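PDB 4XBZ: EvdO1, which probably catalyses an oxidative cyclization in orthosomycin biosynthesis, as a metal-dependent oxygenase of the phytanoyl-CoA dioxygenase family. Local coordinates for residues G182-P187 against A228-G233. Residues are numbered along the deposited sequence; the frame is centred on the assembly and turned at random.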
loop_
_atom_site.group_PDB
_atom_site.type_symbol
_atom_site.label_atom_id
_atom_site.label_comp_id
_atom_site.label_asym_id
_atom_site.label_seq_id
_atom_site.Cartn_x
_atom_site.Cartn_y
_atom_site.Cartn_z
ATOM N N GLY A 182 -13.480 6.804 7.431
ATOM C CA GLY A 182 -14.691 7.178 8.137
ATOM C C GLY A 182 -14.321 7.995 9.347
ATOM O O GLY A 182 -13.718 7.478 10.287
ATOM N N ILE A 183 -14.652 9.282 9.312
ATOM C CA ILE A 183 -14.362 10.174 10.428
ATOM C C ILE A 183 -15.626 10.373 11.281
ATOM O O ILE A 183 -16.666 10.829 10.801
ATOM C CB ILE A 183 -13.816 11.496 9.916
ATOM C CG1 ILE A 183 -12.637 11.199 8.992
ATOM C CG2 ILE A 183 -13.399 12.393 11.065
ATOM C CD1 ILE A 183 -11.988 12.419 8.385
ATOM N N TYR A 184 -15.532 9.980 12.546
ATOM C CA TYR A 184 -16.707 9.886 13.403
ATOM C C TYR A 184 -17.011 11.178 14.155
ATOM O O TYR A 184 -16.171 11.699 14.900
ATOM C CB TYR A 184 -16.532 8.726 14.382
ATOM C CG TYR A 184 -16.801 7.402 13.727
ATOM C CD1 TYR A 184 -16.006 6.952 12.677
ATOM C CD2 TYR A 184 -17.857 6.605 14.137
ATOM C CE1 TYR A 184 -16.253 5.748 12.057
ATOM C CE2 TYR A 184 -18.102 5.392 13.530
ATOM C CZ TYR A 184 -17.292 4.968 12.484
ATOM O OH TYR A 184 -17.537 3.770 11.853
ATOM N N LEU A 185 -18.223 11.685 13.946
ATOM C CA LEU A 185 -18.673 12.903 14.602
ATOM C C LEU A 185 -19.402 12.541 15.895
ATOM O O LEU A 185 -19.448 13.320 16.846
ATOM C CB LEU A 185 -19.596 13.708 13.696
ATOM C CG LEU A 185 -19.100 14.040 12.293
ATOM C CD1 LEU A 185 -19.874 15.212 11.689
ATOM C CD2 LEU A 185 -17.604 14.305 12.286
ATOM N N ASP A 186 -19.988 11.354 15.912
ATOM C CA ASP A 186 -20.683 10.880 17.090
ATOM C C ASP A 186 -20.063 9.559 17.524
ATOM O O ASP A 186 -19.480 8.850 16.690
ATOM C CB ASP A 186 -22.177 10.742 16.801
ATOM C CG ASP A 186 -22.774 12.022 16.279
ATOM O OD1 ASP A 186 -22.520 13.095 16.879
ATOM O OD2 ASP A 186 -23.478 11.960 15.254
ATOM N N PRO A 187 -20.150 9.237 18.826
ATOM C CA PRO A 187 -19.570 7.965 19.274
ATOM C C PRO A 187 -20.298 6.785 18.647
ATOM O O PRO A 187 -21.465 6.906 18.259
ATOM C CB PRO A 187 -19.755 7.994 20.795
ATOM C CG PRO A 187 -20.888 8.909 21.027
ATOM C CD PRO A 187 -20.885 9.926 19.907
ATOM N N ALA A 228 -16.154 -2.045 15.433
ATOM C CA ALA A 228 -15.373 -0.844 15.301
ATOM C C ALA A 228 -15.839 0.178 16.335
ATOM O O ALA A 228 -16.728 0.991 16.047
ATOM C CB ALA A 228 -15.506 -0.304 13.887
ATOM N N VAL A 229 -15.234 0.145 17.526
ATOM C CA VAL A 229 -15.714 0.947 18.653
ATOM C C VAL A 229 -15.051 2.320 18.727
ATOM O O VAL A 229 -13.857 2.445 18.985
ATOM C CB VAL A 229 -15.514 0.208 19.999
ATOM C CG1 VAL A 229 -15.962 1.096 21.171
ATOM C CG2 VAL A 229 -16.284 -1.108 20.000
ATOM N N MET A 230 -15.862 3.357 18.532
ATOM C CA MET A 230 -15.365 4.693 18.188
ATOM C C MET A 230 -15.772 5.832 19.124
ATOM O O MET A 230 -16.946 5.960 19.501
ATOM C CB MET A 230 -15.846 5.057 16.777
ATOM C CG MET A 230 -15.588 3.973 15.786
ATOM S SD MET A 230 -13.832 3.889 15.468
ATOM C CE MET A 230 -13.727 2.300 14.740
ATOM N N GLN A 231 -14.797 6.678 19.449
ATOM C CA GLN A 231 -15.071 7.964 20.082
ATOM C C GLN A 231 -15.127 9.047 19.007
ATOM O O GLN A 231 -14.540 8.874 17.946
ATOM C CB GLN A 231 -14.006 8.292 21.133
ATOM C CG GLN A 231 -14.036 7.364 22.341
ATOM C CD GLN A 231 -15.445 7.056 22.790
ATOM O OE1 GLN A 231 -16.221 7.957 23.137
ATOM N NE2 GLN A 231 -15.799 5.769 22.763
ATOM N N PRO A 232 -15.853 10.156 19.260
ATOM C CA PRO A 232 -15.882 11.184 18.207
ATOM C C PRO A 232 -14.482 11.747 17.919
ATOM O O PRO A 232 -13.641 11.883 18.824
ATOM C CB PRO A 232 -16.819 12.257 18.776
ATOM C CG PRO A 232 -17.743 11.493 19.706
ATOM C CD PRO A 232 -16.833 10.429 20.331
ATOM N N GLY A 233 -14.230 12.030 16.646
ATOM C CA GLY A 233 -12.907 12.462 16.214
ATOM C C GLY A 233 -11.937 11.331 15.929
ATOM O O GLY A 233 -10.794 11.571 15.532
HETATM O O HOH W 1 -18.294 1.748 13.991
#
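Tyr184 O accepts a short, almost straight hydrogen bond from Gly233 N, with N and O 2.6 Å apart. The same oxygen also receives a longer CA-H contact from Pro232 CA, at 3.4 Å. Gly233 has a positive phi of 85°; a CB here would collide with the carbonyl oxygen of Pro232.

The Tyr184 ring is covered on one face by Met230. Met230 CG makes a CH-pi contact 3.8 Å from the ring centroid, and CB sits over the CD2 rim. A bend at chi2 (-71°) carries Met230 SD above the same face, 4.6 Å from the Tyr184 ring centroid, in a more distant Met-aromatic contact. Beyond the ring, a water links the tyrosine hydroxyl to the backbone of 228-233 by donating to Ala228 O at 2.7 Å. A leucine in place of Tyr184 would probably leave this water without its hydroxyl partner and Met230 without a flat face to lie on.

Two prolines pack at the outer end. Pro187 CD meets Pro232 CG at 3.5 Å, and Pro187 CA makes a CA-H contact to Met230 O at 3.3 Å.

The contact joins the end of strand 179-184 to the loop between strands 226-228 and 235-239, in the double-stranded beta helix. Tyr184 and Met230 both reach Leu236 of strand 235-239, and the tyrosine side chain lies about 10 Å from the bound nickel. Helix 66-86 packs on both segments: Val72 touches Leu185, and Leu69 and Gln73 touch Pro232.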